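Local structure of methylmalonyl-CoA carboxyltransferase 12S subunit (Propionibacterium freudenreichii, 1ON3) at residues E[256-262]-E[359-363]; E[297-301]-E[495-499]; E[351-355]-E[394-398]; E[366-370]-E[417-421]; E[400-406]-E[423-429]. The protein transfers the carboxyl group of methylmalonyl-CoA to the biotin of the 1.3S subunit, yielding propanoyl-CoA, and forms the hexameric core of the transcarboxylase complex. Residues are numbered along the deposited sequence.

Contact 1 of 5, residues E[256-262]-E[359-363]; sequences PQNNTEE and SFNIP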
# COMPACT_ATOMS: atom_id res chain seq x y z
N PRO E 256 -17.42 18.31 -5.14
CA PRO E 256 -17.68 17.00 -4.54
C PRO E 256 -17.65 17.20 -3.02
O PRO E 256 -17.26 18.27 -2.54
CB PRO E 256 -16.50 16.18 -5.02
CG PRO E 256 -15.38 17.22 -5.05
CD PRO E 256 -16.06 18.39 -5.70
N GLN E 257 -18.07 16.19 -2.27
CA GLN E 257 -18.05 16.26 -0.82
C GLN E 257 -16.61 16.26 -0.30
O GLN E 257 -16.29 16.94 0.68
CB GLN E 257 -18.76 15.05 -0.22
CG GLN E 257 -20.26 15.09 -0.35
CD GLN E 257 -20.85 16.22 0.46
OE1 GLN E 257 -21.05 17.33 -0.04
NE2 GLN E 257 -21.13 15.96 1.74
N ASN E 258 -15.75 15.48 -0.95
CA ASN E 258 -14.35 15.35 -0.56
C ASN E 258 -13.52 14.88 -1.75
O ASN E 258 -14.06 14.66 -2.84
CB ASN E 258 -14.23 14.36 0.61
CG ASN E 258 -14.81 13.01 0.28
OD1 ASN E 258 -14.27 12.28 -0.54
ND2 ASN E 258 -15.94 12.66 0.91
N ASN E 259 -12.22 14.71 -1.55
CA ASN E 259 -11.35 14.34 -2.66
C ASN E 259 -11.42 12.90 -3.18
O ASN E 259 -10.68 12.55 -4.10
CB ASN E 259 -9.89 14.70 -2.34
CG ASN E 259 -9.28 13.82 -1.25
OD1 ASN E 259 -9.91 12.89 -0.78
ND2 ASN E 259 -8.04 14.12 -0.87
N THR E 260 -12.30 12.07 -2.62
CA THR E 260 -12.42 10.69 -3.09
C THR E 260 -13.56 10.57 -4.10
O THR E 260 -13.78 9.49 -4.66
CB THR E 260 -12.70 9.69 -1.93
OG1 THR E 260 -13.99 9.96 -1.37
CG2 THR E 260 -11.66 9.80 -0.84
N GLU E 261 -14.27 11.67 -4.35
CA GLU E 261 -15.42 11.67 -5.27
C GLU E 261 -15.36 12.77 -6.34
O GLU E 261 -14.63 13.75 -6.21
CB GLU E 261 -16.72 11.86 -4.47
CG GLU E 261 -16.96 10.82 -3.38
CD GLU E 261 -17.84 11.34 -2.25
OE1 GLU E 261 -18.65 12.27 -2.48
OE2 GLU E 261 -17.72 10.82 -1.12
N GLU E 262 -16.15 12.60 -7.40
CA GLU E 262 -16.25 13.63 -8.43
C GLU E 262 -17.59 14.23 -8.08
O GLU E 262 -18.45 13.54 -7.52
CB GLU E 262 -16.28 13.01 -9.83
CG GLU E 262 -16.32 14.06 -10.93
CD GLU E 262 -16.15 13.46 -12.32
OE1 GLU E 262 -16.13 14.25 -13.30
OE2 GLU E 262 -16.03 12.22 -12.42
N SER E 359 -7.25 19.06 -7.31
CA SER E 359 -7.44 18.46 -6.00
C SER E 359 -8.78 17.78 -5.83
O SER E 359 -8.87 16.74 -5.19
CB SER E 359 -7.32 19.51 -4.89
OG SER E 359 -5.97 19.82 -4.65
N PHE E 360 -9.82 18.38 -6.39
CA PHE E 360 -11.15 17.81 -6.24
C PHE E 360 -11.77 17.14 -7.46
O PHE E 360 -13.00 17.11 -7.62
CB PHE E 360 -12.08 18.86 -5.65
CG PHE E 360 -11.74 19.19 -4.23
CD1 PHE E 360 -10.99 20.32 -3.93
CD2 PHE E 360 -12.08 18.32 -3.20
CE1 PHE E 360 -10.57 20.58 -2.63
CE2 PHE E 360 -11.66 18.57 -1.88
CZ PHE E 360 -10.91 19.70 -1.60
N ASN E 361 -10.90 16.61 -8.31
CA ASN E 361 -11.32 15.84 -9.47
C ASN E 361 -12.23 16.49 -10.50
O ASN E 361 -13.07 15.81 -11.10
CB ASN E 361 -11.94 14.54 -8.96
CG ASN E 361 -11.15 13.94 -7.82
OD1 ASN E 361 -9.95 13.66 -7.96
ND2 ASN E 361 -11.80 13.73 -6.67
N ILE E 362 -12.06 17.79 -10.71
CA ILE E 362 -12.85 18.56 -11.67
C ILE E 362 -12.03 18.74 -12.96
O ILE E 362 -10.97 19.37 -12.94
CB ILE E 362 -13.17 19.95 -11.07
CG1 ILE E 362 -13.99 19.78 -9.79
CG2 ILE E 362 -13.90 20.84 -12.10
CD1 ILE E 362 -14.31 21.07 -9.07
N PRO E 363 -12.50 18.18 -14.09
CA PRO E 363 -11.75 18.33 -15.36
C PRO E 363 -11.53 19.79 -15.70
O PRO E 363 -12.31 20.66 -15.32
CB PRO E 363 -12.65 17.65 -16.39
CG PRO E 363 -13.37 16.61 -15.59
CD PRO E 363 -13.71 17.37 -14.30
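Asn361 reaches into the loop 256-262 with chi1 at -43°, and its amide ND2 donates twice: to Asn259 O at 3.0 Å and to Glu261 O at 2.9 Å. Both acceptors are backbone carbonyls of the chain as it rounds the type I beta turn Asn258-Glu261, so a single amide group holds the turn against the helix end. Within that turn Asn258, in the p rotamer, folds its side chain back over the following residues. Its OD1 accepts from Thr260 N at 2.9 Å, an Asx turn, and lies only 2.5 Å from Thr260 OG1, a very short hydrogen bond. Asn361 can be placed so because helix 344-359, which leads through this loop into strand 364-370, ends in a Schellman motif, in which Asn361, at positive phi, is the C-prime residue. One residue earlier Phe360 leaves helical geometry with chi1 m; Pro256 CG packs 3.7 Å from Phe360 CB, and Asn258 C lies 4.0 Å from Phe360 CD2 at the ring edge. Asn259, also p, sets its CB 3.7 Å from Ser359 O while its amide turns away to Gly166 O and to Ala515 O of a second subunit. Glu262 is extended, t in chi1 and chi2: its CG passes 3.7 Å from Asn361 O, and its carboxylate forms a salt bridge with Arg326.

Contact 2 of 5, residues E[297-301]-E[495-499]; sequences AKIVD and TRRKI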
# COMPACT_ATOMS: atom_id res chain seq x y z
N ALA E 297 -20.44 30.65 -23.02
CA ALA E 297 -21.89 30.56 -22.92
C ALA E 297 -22.51 29.61 -23.94
O ALA E 297 -23.49 28.93 -23.64
CB ALA E 297 -22.52 31.94 -23.05
N LYS E 298 -21.93 29.56 -25.13
CA LYS E 298 -22.45 28.69 -26.17
C LYS E 298 -22.00 27.24 -26.09
O LYS E 298 -22.53 26.39 -26.81
CB LYS E 298 -22.13 29.26 -27.55
CG LYS E 298 -22.81 30.60 -27.79
CD LYS E 298 -22.57 31.13 -29.19
CE LYS E 298 -23.22 32.51 -29.33
NZ LYS E 298 -24.67 32.49 -28.96
N ILE E 299 -21.05 26.93 -25.22
CA ILE E 299 -20.60 25.55 -25.13
C ILE E 299 -20.93 24.82 -23.83
O ILE E 299 -20.94 23.60 -23.79
CB ILE E 299 -19.09 25.43 -25.41
CG1 ILE E 299 -18.29 26.18 -24.35
CG2 ILE E 299 -18.78 26.01 -26.79
CD1 ILE E 299 -16.79 25.98 -24.49
N VAL E 300 -21.22 25.57 -22.77
CA VAL E 300 -21.55 24.93 -21.49
C VAL E 300 -23.06 24.79 -21.33
O VAL E 300 -23.84 25.53 -21.94
CB VAL E 300 -20.97 25.74 -20.28
CG1 VAL E 300 -19.48 25.92 -20.46
CG2 VAL E 300 -21.65 27.09 -20.15
N ASP E 301 -23.48 23.82 -20.51
CA ASP E 301 -24.90 23.56 -20.27
C ASP E 301 -25.69 24.80 -19.91
O ASP E 301 -25.36 25.51 -18.97
CB ASP E 301 -25.09 22.54 -19.13
CG ASP E 301 -24.76 21.11 -19.54
OD1 ASP E 301 -25.05 20.19 -18.73
OD2 ASP E 301 -24.23 20.90 -20.66
N THR E 495 -17.61 22.63 -31.41
CA THR E 495 -16.83 22.71 -30.16
C THR E 495 -17.46 21.99 -28.96
O THR E 495 -16.80 21.16 -28.32
CB THR E 495 -16.56 24.17 -29.81
OG1 THR E 495 -15.86 24.79 -30.90
CG2 THR E 495 -15.67 24.27 -28.55
N ARG E 496 -18.71 22.29 -28.65
CA ARG E 496 -19.36 21.63 -27.51
C ARG E 496 -19.30 20.11 -27.65
O ARG E 496 -18.93 19.41 -26.71
CB ARG E 496 -20.80 22.10 -27.37
CG ARG E 496 -21.53 21.53 -26.14
CD ARG E 496 -22.91 22.15 -26.01
NE ARG E 496 -23.86 21.31 -25.28
CZ ARG E 496 -23.89 21.15 -23.97
NH1 ARG E 496 -23.01 21.78 -23.18
NH2 ARG E 496 -24.81 20.35 -23.43
N ARG E 497 -19.66 19.59 -28.82
CA ARG E 497 -19.61 18.14 -29.02
C ARG E 497 -18.20 17.58 -28.82
O ARG E 497 -18.04 16.57 -28.14
CB ARG E 497 -20.10 17.76 -30.42
CG ARG E 497 -20.05 16.28 -30.71
CD ARG E 497 -20.88 15.95 -31.95
NE ARG E 497 -20.32 16.53 -33.17
CZ ARG E 497 -19.30 16.01 -33.85
NH1 ARG E 497 -18.72 14.91 -33.43
NH2 ARG E 497 -18.86 16.61 -34.95
N LYS E 498 -17.19 18.20 -29.41
CA LYS E 498 -15.84 17.68 -29.24
C LYS E 498 -15.41 17.66 -27.75
O LYS E 498 -14.83 16.69 -27.28
CB LYS E 498 -14.83 18.47 -30.08
CG LYS E 498 -14.55 17.85 -31.47
CD LYS E 498 -15.83 17.64 -32.26
CE LYS E 498 -15.56 17.09 -33.67
NZ LYS E 498 -14.87 15.76 -33.68
N ILE E 499 -15.72 18.73 -27.02
CA ILE E 499 -15.38 18.80 -25.60
C ILE E 499 -16.17 17.74 -24.81
O ILE E 499 -15.63 17.06 -23.94
CB ILE E 499 -15.72 20.21 -25.02
CG1 ILE E 499 -14.81 21.26 -25.65
CG2 ILE E 499 -15.59 20.21 -23.50
CD1 ILE E 499 -15.20 22.69 -25.30
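Arg496 lays its extended side chain alongside Ile299, with Arg496 CB 4.2 Å from Ile299 CB, and carries its guanidinium past the end of helix 293-299. These two residues bury about 90 Å² each, most of the contact. At the tip, Arg496 NH1 donates to Ile299 O at 2.8 Å and to Asp301 OD2 at 2.9 Å, and Arg496 NH2 meets the same carboxylate oxygen, Asp301 OD2, at 2.9 Å. Ile299 O and Asp301 OD2 both lie near the guanidinium plane, at its edge, where its N-H groups point. The arginine thus bridges the last turn of the helix and the chain just beyond it by a salt bridge combined with a hydrogen bond to a backbone carbonyl. Its NE is used as well, by Asp271 O, while the aspartate also accepts from the backbone of Asn324 and Gly325, so this buried charge pair has further polar partners on both sides. Beside the polar end lies an apolar one: Ile299 CD1 packs 3.7 Å from Ile499 CD1, and Ile299 CG2 approaches Thr495 CG2 at 4.0 Å. Arg496 and Ile499 are three residues apart and therefore come to one side of helix 495-505. That helix rests on strands 402-407 and 427-430, with Ile499 against Val405; helix 278-281 borders Lys298 and Ile299, and Asp301 pairs through its backbone with Arg322 of strand 316-323.

Contact 3 of 5, residues E[351-355]-E[394-398]; sequences AEFVN and AYSEA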
# COMPACT_ATOMS: atom_id res chain seq x y z
N ALA E 351 -3.29 29.45 -12.05
CA ALA E 351 -2.65 28.37 -11.29
C ALA E 351 -3.44 27.91 -10.08
O ALA E 351 -3.58 26.71 -9.85
CB ALA E 351 -1.23 28.80 -10.87
N GLU E 352 -3.96 28.86 -9.30
CA GLU E 352 -4.73 28.52 -8.10
C GLU E 352 -5.97 27.72 -8.51
O GLU E 352 -6.28 26.69 -7.90
CB GLU E 352 -5.17 29.78 -7.34
CG GLU E 352 -5.92 29.46 -6.01
CD GLU E 352 -6.57 30.69 -5.37
OE1 GLU E 352 -7.24 31.47 -6.08
OE2 GLU E 352 -6.40 30.89 -4.15
N PHE E 353 -6.66 28.19 -9.54
CA PHE E 353 -7.88 27.52 -10.02
C PHE E 353 -7.54 26.11 -10.50
O PHE E 353 -8.24 25.15 -10.17
CB PHE E 353 -8.50 28.33 -11.16
CG PHE E 353 -9.86 27.83 -11.60
CD1 PHE E 353 -10.97 27.95 -10.76
CD2 PHE E 353 -10.05 27.29 -12.88
CE1 PHE E 353 -12.25 27.55 -11.18
CE2 PHE E 353 -11.33 26.88 -13.31
CZ PHE E 353 -12.43 27.02 -12.46
N VAL E 354 -6.48 25.98 -11.29
CA VAL E 354 -6.05 24.68 -11.80
C VAL E 354 -5.71 23.72 -10.64
O VAL E 354 -6.15 22.58 -10.65
CB VAL E 354 -4.82 24.82 -12.73
CG1 VAL E 354 -4.17 23.45 -12.98
CG2 VAL E 354 -5.24 25.47 -14.06
N ASN E 355 -4.94 24.18 -9.65
CA ASN E 355 -4.61 23.29 -8.52
C ASN E 355 -5.85 22.87 -7.76
O ASN E 355 -5.97 21.71 -7.35
CB ASN E 355 -3.64 23.96 -7.54
CG ASN E 355 -2.25 24.15 -8.13
OD1 ASN E 355 -1.79 23.32 -8.92
ND2 ASN E 355 -1.58 25.23 -7.74
N ALA E 394 1.23 23.91 -12.27
CA ALA E 394 -0.11 23.42 -11.96
C ALA E 394 -0.65 22.47 -13.02
O ALA E 394 -1.15 21.39 -12.70
CB ALA E 394 -1.08 24.59 -11.77
N TYR E 395 -0.55 22.85 -14.29
CA TYR E 395 -1.05 21.96 -15.34
C TYR E 395 -0.23 20.66 -15.45
O TYR E 395 -0.80 19.58 -15.56
CB TYR E 395 -1.07 22.68 -16.69
CG TYR E 395 -2.32 23.51 -16.90
CD1 TYR E 395 -2.23 24.87 -17.17
CD2 TYR E 395 -3.58 22.92 -16.87
CE1 TYR E 395 -3.37 25.63 -17.39
CE2 TYR E 395 -4.73 23.67 -17.09
CZ TYR E 395 -4.62 25.03 -17.35
OH TYR E 395 -5.74 25.79 -17.57
N SER E 396 1.11 20.77 -15.40
CA SER E 396 1.96 19.57 -15.50
C SER E 396 1.73 18.58 -14.36
O SER E 396 1.90 17.39 -14.52
CB SER E 396 3.45 19.95 -15.55
OG SER E 396 3.74 20.81 -16.64
N GLU E 397 1.36 19.09 -13.19
CA GLU E 397 1.12 18.22 -12.03
C GLU E 397 -0.31 17.66 -12.06
O GLU E 397 -0.58 16.59 -11.52
CB GLU E 397 1.31 19.02 -10.74
CG GLU E 397 1.13 18.19 -9.47
CD GLU E 397 2.23 17.17 -9.26
OE1 GLU E 397 2.09 16.33 -8.34
OE2 GLU E 397 3.24 17.20 -10.00
N ALA E 398 -1.23 18.40 -12.67
CA ALA E 398 -2.62 17.97 -12.69
C ALA E 398 -2.83 16.62 -13.37
O ALA E 398 -2.22 16.34 -14.41
CB ALA E 398 -3.50 19.05 -13.34
O HOH W 1 -2.24 20.76 -10.10
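Val354 and Ala394 make up the centre of this helix-helix contact, burying 83 and 70 Å², with Tyr395 adding a further 31 Å². Both central residues direct their CB toward the opposite segment, and Val354 CG1 sits 3.5 Å from Ala394 CB. The small alanine lets the backbones come close: the CA atoms of Ala351 and Ala394 are 5.6 Å apart, and Ala394 CB lies 3.8 Å from Ala351 O and 3.2 Å from Asn355 OD1. Thus the methyl of Ala394 fits among Ala351, Val354 and Asn355, residues on successive turns of helix 344-359. The other methyl of Val354, CG2, stands over one face of the Tyr395 ring, 3.7 Å from its centroid and 26° off the ring normal, a CH-pi contact. Although the CA-to-CB bond of Tyr395 points away, its ring swings back over the valine, and its hydroxyl is hydrogen-bonded to Gln366 OE1. No direct hydrogen bond links the two segments. A water instead donates to Asn355 OD1 and to Ala394 O, at 2.9 Å each, spanning the polar border of the apolar patch. Helices 344-359 and 384-397 lie side by side over the sheet, where Phe353 and Tyr395 both rest on Val331 of strand 326-333, while His518 and Phe159 of a second subunit pack against Asn355 and Ser396.

Contact 4 of 5, residues E[366-370]-E[417-421]; sequences QLVDV and AMCNR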
# COMPACT_ATOMS: atom_id res chain seq x y z
N GLN E 366 -9.58 24.33 -21.39
CA GLN E 366 -8.91 25.57 -21.79
C GLN E 366 -9.40 26.08 -23.15
O GLN E 366 -9.59 25.29 -24.08
CB GLN E 366 -7.38 25.36 -21.91
CG GLN E 366 -6.64 25.13 -20.58
CD GLN E 366 -7.09 23.86 -19.86
OE1 GLN E 366 -7.58 23.93 -18.73
NE2 GLN E 366 -6.94 22.71 -20.52
N LEU E 367 -9.59 27.39 -23.24
CA LEU E 367 -9.98 28.05 -24.50
C LEU E 367 -8.82 29.02 -24.73
O LEU E 367 -8.63 29.98 -23.97
CB LEU E 367 -11.30 28.79 -24.35
CG LEU E 367 -12.50 27.91 -23.98
CD1 LEU E 367 -13.75 28.79 -23.91
CD2 LEU E 367 -12.67 26.78 -24.99
N VAL E 368 -8.04 28.76 -25.77
CA VAL E 368 -6.84 29.54 -26.04
C VAL E 368 -6.82 30.58 -27.17
O VAL E 368 -7.19 30.29 -28.31
CB VAL E 368 -5.64 28.57 -26.28
CG1 VAL E 368 -4.34 29.37 -26.43
CG2 VAL E 368 -5.52 27.58 -25.12
N ASP E 369 -6.37 31.77 -26.81
CA ASP E 369 -6.19 32.89 -27.73
C ASP E 369 -5.25 33.82 -26.97
O ASP E 369 -5.67 34.83 -26.41
CB ASP E 369 -7.52 33.60 -28.03
CG ASP E 369 -7.40 34.54 -29.21
OD1 ASP E 369 -6.25 34.78 -29.66
OD2 ASP E 369 -8.44 35.05 -29.69
N VAL E 370 -3.97 33.47 -26.95
CA VAL E 370 -2.97 34.22 -26.21
C VAL E 370 -1.75 34.54 -27.08
O VAL E 370 -1.13 33.64 -27.65
CB VAL E 370 -2.56 33.42 -24.92
CG1 VAL E 370 -1.94 32.07 -25.30
CG2 VAL E 370 -1.62 34.25 -24.04
N ALA E 417 1.68 27.38 -21.43
CA ALA E 417 1.11 27.68 -20.12
C ALA E 417 -0.40 27.43 -20.09
O ALA E 417 -0.98 27.29 -19.01
CB ALA E 417 1.40 29.12 -19.75
N MET E 418 -1.02 27.38 -21.26
CA MET E 418 -2.45 27.12 -21.36
C MET E 418 -2.73 25.64 -21.60
O MET E 418 -3.78 25.27 -22.15
CB MET E 418 -3.08 27.97 -22.46
CG MET E 418 -3.12 29.46 -22.15
SD MET E 418 -4.17 29.86 -20.73
CE MET E 418 -5.79 29.49 -21.40
N CYS E 419 -1.78 24.81 -21.20
CA CYS E 419 -1.88 23.36 -21.28
C CYS E 419 -2.03 22.72 -22.66
O CYS E 419 -3.14 22.39 -23.08
CB CYS E 419 -3.04 22.89 -20.39
SG CYS E 419 -2.96 21.14 -19.95
N ASN E 420 -0.91 22.52 -23.36
CA ASN E 420 -0.96 21.87 -24.66
C ASN E 420 -0.72 20.38 -24.42
O ASN E 420 -0.67 19.94 -23.27
CB ASN E 420 0.11 22.47 -25.59
CG ASN E 420 1.48 21.87 -25.37
OD1 ASN E 420 1.89 21.61 -24.23
ND2 ASN E 420 2.22 21.66 -26.46
N ARG E 421 -0.58 19.59 -25.49
CA ARG E 421 -0.36 18.15 -25.33
C ARG E 421 0.84 17.81 -24.47
O ARG E 421 0.82 16.85 -23.70
CB ARG E 421 -0.17 17.50 -26.70
CG ARG E 421 0.22 16.04 -26.64
CD ARG E 421 -0.98 15.17 -26.88
NE ARG E 421 -1.52 15.42 -28.21
CZ ARG E 421 -2.77 15.14 -28.56
NH1 ARG E 421 -3.60 14.61 -27.68
NH2 ARG E 421 -3.18 15.41 -29.80
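Apolar packing dominates, and most of it belongs to Met418, of which 103 Å² is covered by residues 366-370. With all three chi angles in the m well, its side chain curls over the strand: Met418 CB lies 3.6 Å from Val368 CG2 and Met418 CG 4.3 Å from Val370 CG1. Gln366, Val368 and Val370 alternate along the strand and so present their CA-to-CB bonds to the same face, the one bordered by the loop 417-421. This strand is one of the parallel central strands in a crotonase-type alpha/beta fold, of which each subunit contains two copies by domain duplication; the loop links helix 412-416 to strand 427-430 and packs on one face of the sheet. Contacts with polar groups come next. The terminal Met418 CE lies 3.9 Å from Leu367 O, Gln366 CG passes 3.3 Å from Met418 O, and Gln366 NE2 stands 3.9 Å from Cys419 CB, without a hydrogen bond between the segments. The glutamine amide is satisfied otherwise, NE2 by Thr404 OG1 and OE1 by Tyr395 OH. Cys419, at positive phi, also places its carbonyl O to accept from Thr404, so loop and strand meet through a shared threonine on strand 402-407. Helix 384-397 borders the packing beyond the loop, Met391 against Met418 and Tyr395 against Cys419. The side chain of Val370 is about 10 Å from bound methylmalonyl-CoA.

Contact 5 of 5, residues E[400-406]-E[423-429]; sequences VPKITVV and LGADAVY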
# COMPACT_ATOMS: atom_id res chain seq x y z
N VAL E 400 -6.29 15.36 -13.52
CA VAL E 400 -7.69 15.30 -13.94
C VAL E 400 -7.67 15.41 -15.47
O VAL E 400 -6.64 15.74 -16.07
CB VAL E 400 -8.53 16.50 -13.42
CG1 VAL E 400 -8.75 16.39 -11.90
CG2 VAL E 400 -7.85 17.82 -13.76
N PRO E 401 -8.80 15.10 -16.12
CA PRO E 401 -8.86 15.21 -17.58
C PRO E 401 -8.55 16.67 -17.93
O PRO E 401 -9.03 17.58 -17.26
CB PRO E 401 -10.31 14.85 -17.90
CG PRO E 401 -10.64 13.83 -16.84
CD PRO E 401 -10.00 14.43 -15.59
N LYS E 402 -7.73 16.88 -18.96
CA LYS E 402 -7.38 18.22 -19.41
C LYS E 402 -7.69 18.30 -20.90
O LYS E 402 -7.09 17.59 -21.69
CB LYS E 402 -5.89 18.49 -19.13
CG LYS E 402 -5.60 18.64 -17.63
CD LYS E 402 -4.10 18.79 -17.32
CE LYS E 402 -3.36 17.49 -17.53
NZ LYS E 402 -1.90 17.61 -17.26
N ILE E 403 -8.63 19.17 -21.26
CA ILE E 403 -9.05 19.32 -22.65
C ILE E 403 -8.81 20.76 -23.09
O ILE E 403 -9.28 21.71 -22.45
CB ILE E 403 -10.55 19.01 -22.82
CG1 ILE E 403 -10.88 17.67 -22.17
CG2 ILE E 403 -10.91 19.05 -24.30
CD1 ILE E 403 -10.22 16.48 -22.82
N THR E 404 -8.13 20.92 -24.22
CA THR E 404 -7.79 22.24 -24.71
C THR E 404 -8.26 22.53 -26.14
O THR E 404 -8.04 21.75 -27.05
CB THR E 404 -6.25 22.41 -24.61
OG1 THR E 404 -5.86 22.39 -23.23
CG2 THR E 404 -5.80 23.71 -25.26
N VAL E 405 -8.89 23.68 -26.30
CA VAL E 405 -9.38 24.11 -27.60
C VAL E 405 -8.66 25.41 -27.96
O VAL E 405 -8.74 26.40 -27.23
CB VAL E 405 -10.92 24.36 -27.58
CG1 VAL E 405 -11.41 24.80 -28.96
CG2 VAL E 405 -11.65 23.06 -27.17
N VAL E 406 -7.95 25.40 -29.08
CA VAL E 406 -7.23 26.59 -29.51
C VAL E 406 -8.10 27.39 -30.47
O VAL E 406 -8.35 26.95 -31.59
CB VAL E 406 -5.89 26.23 -30.20
CG1 VAL E 406 -5.16 27.51 -30.60
CG2 VAL E 406 -5.04 25.39 -29.27
N LEU E 423 2.01 19.31 -21.93
CA LEU E 423 1.80 19.44 -20.50
C LEU E 423 0.69 18.48 -20.04
O LEU E 423 0.08 18.66 -18.99
CB LEU E 423 1.50 20.88 -20.09
CG LEU E 423 2.77 21.69 -19.80
CD1 LEU E 423 3.47 22.05 -21.11
CD2 LEU E 423 2.42 22.96 -19.04
N GLY E 424 0.42 17.48 -20.86
CA GLY E 424 -0.57 16.49 -20.47
C GLY E 424 -2.01 16.66 -20.92
O GLY E 424 -2.86 15.92 -20.44
N ALA E 425 -2.30 17.61 -21.81
CA ALA E 425 -3.67 17.76 -22.29
C ALA E 425 -4.02 16.40 -22.89
O ALA E 425 -3.24 15.83 -23.67
CB ALA E 425 -3.76 18.85 -23.37
N ASP E 426 -5.19 15.87 -22.53
CA ASP E 426 -5.62 14.58 -23.04
C ASP E 426 -6.19 14.69 -24.45
O ASP E 426 -6.10 13.75 -25.24
CB ASP E 426 -6.64 13.96 -22.10
CG ASP E 426 -6.06 13.71 -20.74
OD1 ASP E 426 -5.21 12.81 -20.61
OD2 ASP E 426 -6.44 14.42 -19.80
N ALA E 427 -6.80 15.83 -24.75
CA ALA E 427 -7.36 16.06 -26.08
C ALA E 427 -7.15 17.53 -26.43
O ALA E 427 -7.39 18.41 -25.59
CB ALA E 427 -8.86 15.73 -26.10
N VAL E 428 -6.70 17.80 -27.65
CA VAL E 428 -6.48 19.17 -28.07
C VAL E 428 -7.12 19.40 -29.44
O VAL E 428 -6.92 18.61 -30.36
CB VAL E 428 -4.98 19.51 -28.16
CG1 VAL E 428 -4.80 20.95 -28.50
CG2 VAL E 428 -4.27 19.20 -26.82
N TYR E 429 -7.91 20.46 -29.57
CA TYR E 429 -8.54 20.75 -30.86
C TYR E 429 -8.19 22.15 -31.32
O TYR E 429 -8.07 23.07 -30.50
CB TYR E 429 -10.06 20.64 -30.78
CG TYR E 429 -10.54 19.33 -30.22
CD1 TYR E 429 -10.90 19.23 -28.88
CD2 TYR E 429 -10.55 18.18 -31.00
CE1 TYR E 429 -11.25 18.00 -28.32
CE2 TYR E 429 -10.90 16.93 -30.44
CZ TYR E 429 -11.24 16.86 -29.10
OH TYR E 429 -11.55 15.66 -28.50
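Ile403, Val405, Ala427 and Tyr429 supply the apolar centre on one face of the sheet: Ile403 CD1 packs 3.6 Å from Ala427 CB, while Ile403 CG2 and Val405 CG2 meet the Tyr429 ring edge at CE1 (4.2 Å) and CD1 (4.3 Å). Helix 495-505 covers this face; Thr404 and Val428 point to the other. Between the faces runs a parallel ladder, its strand axes 4.7 Å apart and 10° from parallel: Thr404 N to Ala427 O 3.0 Å, Tyr429 N to Thr404 O 2.8 Å, Val406 N to Tyr429 O 2.7 Å. At the polar edge Asp426 N donates to Lys402 O (2.7 Å) and Asp426 OD2 accepts from Lys402 N (2.9 Å), its carboxylate also salt-bridged to Lys509. Lys402 NZ reaches Leu423 O at 2.8 Å; a CB on Gly424, which has positive phi, would clash with that amine. These are neighbouring parallel strands whose connection includes the short helix 412-416, as in the crotonase-type core of carboxyltransferases.

How the contacts relate
Contacts 4 and 5, with centres 8 Å apart, share the C-terminal sheet, where strands 364-370 and 402-407 are neighbours. Contact 3 pairs helices 344-359 and 384-397, which lead into those two strands; its centre is 13 Å from each of theirs. Contact 2 lies on the face of the sheet opposite contact 3, 14 Å from contact 5 centre to centre, and its segments, 297-301 and 495-499, enclose contacts 3, 4 and 5 along the chain. Contact 1, crossing contacts 2 and 3 in sequence, ties the linker after helix 241-253 to the end of helix 344-359. Helices thus sandwich one sheet, and contacts 1, 3 and 5 also meet a second subunit of the hexamer.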